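Local atomic coordinates of protein scribble homolog (Homo sapiens, PDB entry 6EEY), a protein that probably acts as a cell-polarity scaffold whose PDZ domains bind the C-terminal tails of partners, among them the alpha1D-adrenergic receptor. Residues L63-V66 with N67-S70; E78-Q81 with L82-V86. The protein carries 1 engineered substitution. All coordinates share one frame; numbering follows the deposited sequence.

Contact 1: residues L63-V66 with N67-S70; sequences LLEV and NQQS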
ATOM      1  N   LEU A  63      -0.739   3.492  -4.004  1.00  3.93           N
ATOM      2  CA  LEU A  63      -0.197   3.570  -2.657  1.00  4.21           C
ATOM      3  C   LEU A  63       1.223   4.103  -2.761  1.00  3.64           C
ATOM      4  O   LEU A  63       2.101   3.430  -3.318  1.00  4.14           O
ATOM      5  CB  LEU A  63      -0.213   2.178  -2.054  1.00  5.56           C
ATOM      6  CG  LEU A  63       0.316   2.086  -0.643  1.00  4.43           C
ATOM      7  CD1 LEU A  63      -0.484   2.923   0.333  1.00  5.50           C
ATOM      8  CD2 LEU A  63       0.304   0.632  -0.204  1.00  6.65           C
ATOM      9  N   LEU A  64       1.445   5.315  -2.256  1.00  3.15           N
ATOM     10  CA  LEU A  64       2.729   5.990  -2.374  1.00  3.62           C
ATOM     11  C   LEU A  64       3.617   5.828  -1.152  1.00  3.55           C
ATOM     12  O   LEU A  64       4.845   5.759  -1.295  1.00  4.16           O
ATOM     13  CB  LEU A  64       2.535   7.482  -2.623  1.00  4.47           C
ATOM     14  CG  LEU A  64       1.903   7.849  -3.963  1.00  5.27           C
ATOM     15  CD1 LEU A  64       1.557   9.315  -4.018  1.00 11.96           C
ATOM     16  CD2 LEU A  64       2.833   7.512  -5.117  1.00  8.64           C
ATOM     17  N   GLU A  65       3.037   5.785   0.037  1.00  3.17           N
ATOM     18  CA  GLU A  65       3.800   5.707   1.262  1.00  4.19           C
ATOM     19  C   GLU A  65       3.006   4.900   2.266  1.00  3.32           C
ATOM     20  O   GLU A  65       1.770   4.905   2.249  1.00  3.37           O
ATOM     21  CB  GLU A  65       4.060   7.070   1.911  1.00  3.76           C
ATOM     22  CG  GLU A  65       4.836   8.014   1.043  1.00  4.73           C
ATOM     23  CD  GLU A  65       5.201   9.322   1.722  1.00  5.20           C
ATOM     24  OE1 GLU A  65       5.999  10.070   1.126  1.00  6.99           O
ATOM     25  OE2 GLU A  65       4.720   9.607   2.829  1.00  5.84           O
ATOM     26  N   VAL A  66       3.728   4.248   3.157  1.00  2.90           N
ATOM     27  CA  VAL A  66       3.157   3.592   4.325  1.00  3.91           C
ATOM     28  C   VAL A  66       3.952   4.099   5.509  1.00  3.72           C
ATOM     29  O   VAL A  66       5.183   4.063   5.489  1.00  4.98           O
ATOM     30  CB  VAL A  66       3.276   2.063   4.215  1.00  4.04           C
ATOM     31  CG1 VAL A  66       2.763   1.376   5.469  1.00  5.43           C
ATOM     32  CG2 VAL A  66       2.498   1.555   3.022  1.00  6.29           C
ATOM     33  N   ASN A  67       3.261   4.581   6.527  1.00  4.18           N
ATOM     34  CA  ASN A  67       3.901   5.130   7.720  1.00  4.65           C
ATOM     35  C   ASN A  67       5.010   6.115   7.352  1.00  5.42           C
ATOM     36  O   ASN A  67       6.125   6.083   7.892  1.00  5.53           O
ATOM     37  CB  ASN A  67       4.384   4.031   8.664  1.00  5.11           C
ATOM     38  CG  ASN A  67       3.234   3.353   9.387  1.00  5.03           C
ATOM     39  OD1 ASN A  67       2.108   3.852   9.391  1.00  5.49           O
ATOM     40  ND2 ASN A  67       3.509   2.232  10.022  1.00  5.77           N
ATOM     41  N   GLN A  68       4.675   6.992   6.406  1.00  5.14           N
ATOM     42  CA  GLN A  68       5.497   8.114   5.981  1.00  6.33           C
ATOM     43  C   GLN A  68       6.685   7.719   5.144  1.00  5.92           C
ATOM     44  O   GLN A  68       7.527   8.568   4.867  1.00  7.20           O
ATOM     45  CB  GLN A  68       6.012   8.961   7.151  1.00  8.26           C
ATOM     46  CG  GLN A  68       4.983   9.239   8.218  1.00 12.18           C
ATOM     47  CD  GLN A  68       3.860  10.094   7.717  1.00 15.84           C
ATOM     48  OE1 GLN A  68       4.073  11.008   6.924  1.00 15.69           O
ATOM     49  NE2 GLN A  68       2.643   9.809   8.176  1.00 21.34           N
ATOM     50  N   GLN A  69       6.788   6.462   4.733  1.00  6.33           N
ATOM     51  CA  GLN A  69       7.940   5.964   3.997  1.00  6.50           C
ATOM     52  C   GLN A  69       7.544   5.626   2.572  1.00  4.19           C
ATOM     53  O   GLN A  69       6.568   4.917   2.338  1.00  5.12           O
ATOM     54  CB  GLN A  69       8.513   4.753   4.711  1.00  6.96           C
ATOM     55  CG  GLN A  69       9.067   5.149   6.071  1.00 11.40           C
ATOM     56  CD  GLN A  69       9.141   4.002   7.039  1.00 15.33           C
ATOM     57  OE1 GLN A  69      10.000   3.128   6.915  1.00 17.38           O
ATOM     58  NE2 GLN A  69       8.228   3.984   8.011  1.00 16.60           N
ATOM     59  N   SER A  70       8.300   6.162   1.627  1.00  5.69           N
ATOM     60  CA  SER A  70       8.039   5.925   0.226  1.00  5.03           C
ATOM     61  C   SER A  70       8.177   4.448  -0.117  1.00  5.14           C
ATOM     62  O   SER A  70       9.114   3.763   0.309  1.00  6.52           O
ATOM     63  CB  SER A  70       9.032   6.722  -0.620  1.00  5.66           C
ATOM     64  OG  SER A  70       8.873   6.430  -1.992  1.00  6.78           O
TER
HETATM   65  O   HOH W   1       6.439   7.489  -2.871  1.00  7.72           O
HETATM   66  O   HOH W   2       8.360  10.166   2.620  1.00  7.95           O

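Contact 2: residues E78-Q81 with L82-V86; sequences EAVQ and LLRSV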
ATOM      1  N   GLU A  78       9.115  -6.027   1.035  1.00  5.55           N
ATOM      2  CA  GLU A  78       9.376  -4.928   1.947  1.00  5.87           C
ATOM      3  C   GLU A  78       8.150  -4.038   2.102  1.00  5.47           C
ATOM      4  O   GLU A  78       7.875  -3.513   3.191  1.00  5.74           O
ATOM      5  CB  GLU A  78      10.531  -4.092   1.435  1.00  6.13           C
ATOM      6  CG  GLU A  78      11.878  -4.735   1.587  1.00  7.23           C
ATOM      7  CD  GLU A  78      12.945  -3.989   0.816  1.00  8.95           C
ATOM      8  OE1 GLU A  78      12.917  -4.033  -0.436  1.00  8.82           O
ATOM      9  OE2 GLU A  78      13.779  -3.322   1.463  1.00  9.31           O
ATOM     10  N   ALA A  79       7.407  -3.842   1.024  1.00  5.13           N
ATOM     11  CA  ALA A  79       6.174  -3.071   1.122  1.00  5.28           C
ATOM     12  C   ALA A  79       5.150  -3.802   1.965  1.00  5.29           C
ATOM     13  O   ALA A  79       4.486  -3.201   2.811  1.00  5.36           O
ATOM     14  CB  ALA A  79       5.635  -2.793  -0.275  1.00  5.71           C
ATOM     15  N   VAL A  80       5.024  -5.106   1.776  1.00  4.99           N
ATOM     16  CA  VAL A  80       4.130  -5.890   2.621  1.00  6.54           C
ATOM     17  C   VAL A  80       4.544  -5.794   4.080  1.00  7.16           C
ATOM     18  O   VAL A  80       3.695  -5.686   4.974  1.00  7.84           O
ATOM     19  CB  VAL A  80       4.080  -7.340   2.124  1.00  7.55           C
ATOM     20  CG1 VAL A  80       3.382  -8.218   3.142  1.00 10.16           C
ATOM     21  CG2 VAL A  80       3.352  -7.399   0.802  1.00  9.08           C
ATOM     22  N   GLN A  81       5.843  -5.838   4.359  1.00  6.19           N
ATOM     23  CA  GLN A  81       6.294  -5.696   5.733  1.00  6.59           C
ATOM     24  C   GLN A  81       5.903  -4.347   6.318  1.00  5.52           C
ATOM     25  O   GLN A  81       5.504  -4.272   7.483  1.00  6.18           O
ATOM     26  CB  GLN A  81       7.800  -5.912   5.815  1.00  7.99           C
ATOM     27  CG  GLN A  81       8.352  -5.689   7.217  1.00 12.39           C
ATOM     28  CD  GLN A  81       7.682  -6.568   8.259  1.00 18.43           C
ATOM     29  OE1 GLN A  81       7.686  -7.793   8.143  1.00 18.65           O
ATOM     30  NE2 GLN A  81       7.090  -5.942   9.282  1.00 18.60           N
ATOM     31  N   LEU A  82       6.012  -3.269   5.546  1.00  5.13           N
ATOM     32  CA  LEU A  82       5.549  -1.979   6.041  1.00  4.64           C
ATOM     33  C   LEU A  82       4.069  -2.038   6.377  1.00  4.00           C
ATOM     34  O   LEU A  82       3.634  -1.459   7.370  1.00  4.50           O
ATOM     35  CB  LEU A  82       5.840  -0.869   5.038  1.00  5.40           C
ATOM     36  CG  LEU A  82       7.274  -0.351   5.065  1.00  5.88           C
ATOM     37  CD1 LEU A  82       7.544   0.475   3.832  1.00  8.13           C
ATOM     38  CD2 LEU A  82       7.533   0.471   6.318  1.00 12.18           C
ATOM     39  N   LEU A  83       3.284  -2.730   5.557  1.00  4.08           N
ATOM     40  CA  LEU A  83       1.848  -2.847   5.798  1.00  3.57           C
ATOM     41  C   LEU A  83       1.536  -3.710   7.007  1.00  4.34           C
ATOM     42  O   LEU A  83       0.381  -3.717   7.448  1.00  5.17           O
ATOM     43  CB  LEU A  83       1.158  -3.378   4.550  1.00  5.21           C
ATOM     44  CG  LEU A  83       1.130  -2.403   3.374  1.00  5.65           C
ATOM     45  CD1 LEU A  83       0.805  -3.115   2.077  1.00  6.25           C
ATOM     46  CD2 LEU A  83       0.131  -1.291   3.642  1.00  6.09           C
ATOM     47  N   ARG A  84       2.530  -4.407   7.557  1.00  4.49           N
ATOM     48  CA  ARG A  84       2.392  -5.225   8.756  1.00  5.38           C
ATOM     49  C   ARG A  84       3.075  -4.596   9.960  1.00  5.92           C
ATOM     50  O   ARG A  84       3.236  -5.252  10.989  1.00  6.67           O
ATOM     51  CB  ARG A  84       2.918  -6.635   8.504  1.00  7.27           C
ATOM     52  CG  ARG A  84       2.091  -7.342   7.444  1.00 11.23           C
ATOM     53  CD  ARG A  84       2.787  -8.561   6.872  1.00  9.79           C
ATOM     54  NE  ARG A  84       3.029  -9.604   7.865  1.00 18.45           N
ATOM     55  CZ  ARG A  84       2.219 -10.639   8.096  1.00 18.62           C
ATOM     56  NH1 ARG A  84       2.554 -11.538   9.015  1.00 19.36           N
ATOM     57  NH2 ARG A  84       1.084 -10.776   7.426  1.00 18.53           N
ATOM     58  N   SER A  85       3.426  -3.330   9.878  1.00  4.33           N
ATOM     59  CA  SER A  85       4.086  -2.646  10.971  1.00  5.36           C
ATOM     60  C   SER A  85       3.220  -2.711  12.216  1.00  5.65           C
ATOM     61  O   SER A  85       1.994  -2.605  12.157  1.00  5.72           O
ATOM     62  CB  SER A  85       4.305  -1.172  10.624  1.00  5.95           C
ATOM     63  OG  SER A  85       5.166  -1.005   9.513  1.00  6.37           O
ATOM     64  N   VAL A  86       3.867  -2.835  13.363  1.00  5.28           N
ATOM     65  CA  VAL A  86       3.117  -2.840  14.598  1.00  5.89           C
ATOM     66  C   VAL A  86       2.540  -1.450  14.851  1.00  5.82           C
ATOM     67  O   VAL A  86       2.965  -0.436  14.281  1.00  5.82           O
ATOM     68  CB  VAL A  86       3.934  -3.342  15.802  1.00 11.54           C
ATOM     69  CG1 VAL A  86       4.486  -4.733  15.530  1.00 12.00           C
ATOM     70  CG2 VAL A  86       5.031  -2.381  16.123  1.00 11.39           C
TER
HETATM   71  O   HOH W   3       7.410  -2.710   9.747  1.00 20.32           O

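Contact 1: residues L63-V66 with N67-S70
Glu-65 has CG beside its backbone N (chi1 -61°) and runs extended from there, and this carries its side chain along the returning strand toward Gln-68. Its CB lies 3.3 Å from the Gln-69 O atom, while OE2 comes within 3.6 Å of Gln-68 CA. A similar first torsion in Gln-69 (chi1 -65°), followed by an extended chain, brings the amide back over the turn. There NE2 donates to Asn-67 O at 3.0 Å, almost straight (171°), with the acceptor in the plane of the Gln-69 amide although the nitrogen stands above the Asn-67 carbonyl plane.

The backbone is a tight beta hairpin with a two-residue loop, Asn-67 and Gln-68. Val-66 and Gln-69 form its antiparallel hydrogen-bonded pair, Val-66 N to Gln-69 O and Gln-69 N to Val-66 O both at 3.0 Å, and the type I' turn between them takes the loop residues through positive phi. Water adds two further links: one molecule donates to Glu-65 OE1 at 2.8 Å and also to Gln-68 O, and another joins Leu-64 O to Ser-70 OG, which also hydrogen-bonds Leu-72 N. Leu-64 and Glu-65 both face Leu-93 of strand 89-94, a classic beta bulge, and Asn-67 OD1 accepts from Thr-91 N.

Val-66 points the other way from Glu-65 and is buried against Leu-82 and Leu-83 of helix 76-83, while Gln-69 on the same face is exposed and spends its amide on the turn. The backbone pair thus closes the turn, and the Gln-69 amide and waters add to it at the surface, with no salt bridge across it.

Contact 2: residues E78-Q81 with L82-V86
Leu-82 O is gripped by two groups of Ser-85, the hydroxyl OG at 2.7 Å and the backbone N at 3.1 Å. Both reach it from the same face of the carbonyl plane, so a single serine closes down on the last turn of helix 76-83. The hydroxyl also receives a bond from a water, 2.8 Å from Ser-85 OG, and that water in turn accepts a long bond of 3.3 Å from Gln-81 NE2. Gln-81 can reach it because its CG stands anti to the backbone N (chi1 176°) and the chain then bends, laying the amide along the exit from the helix.

Upstream the bonding is regular: Leu-82 N donates to Glu-78 O and Leu-83 N to Ala-79 O, each at 3.0 Å. Arg-84 N donates to Gln-81 O, also at 3.0 Å, from above that carbonyl's plane. Arg-84 lies side by side with Val-80, pointing the same way, with Arg-84 CD 3.8 Å from Val-80 CG1; the aliphatic part of the arginine thus packs on the valine.

Leu-82 and Leu-83 lie against the sheet, both touching Val-66, and Leu-83 also meets Leu-17, Ile-19 and Ile-21. In PDZ domains the ligand groove runs between this helix and the strand equivalent to 19-23, so Val-80 and Leu-83 probably line it here. At the helix end, the doubled grip gives Leu-82 O two donors from one residue as the chain leaves the helix, while the outer polar groups of Gln-81 and Ser-85 are joined through water.

Overall arrangement
The two contacts follow one another along the chain and touch through side-chain packing, their centres about 10 Å apart. Contact 1 is a surface hairpin with a single buried residue, whereas contact 2 is partly buried and buries Ala-79 and Leu-83. They share a hydrophobic seam: Val-66 CG2 lies 3.8 Å from Leu-83 CD2, while Asn-67 and Gln-69 flank it by packing on Ser-85 and Leu-82. The chemistry differs with the element. In 63-70, backbone pairing and one glutamine amide close a turn; in 78-86, main-chain helix bonds give way to a serine that grips a carbonyl near the helix end. Both contacts use waters on their outer sides.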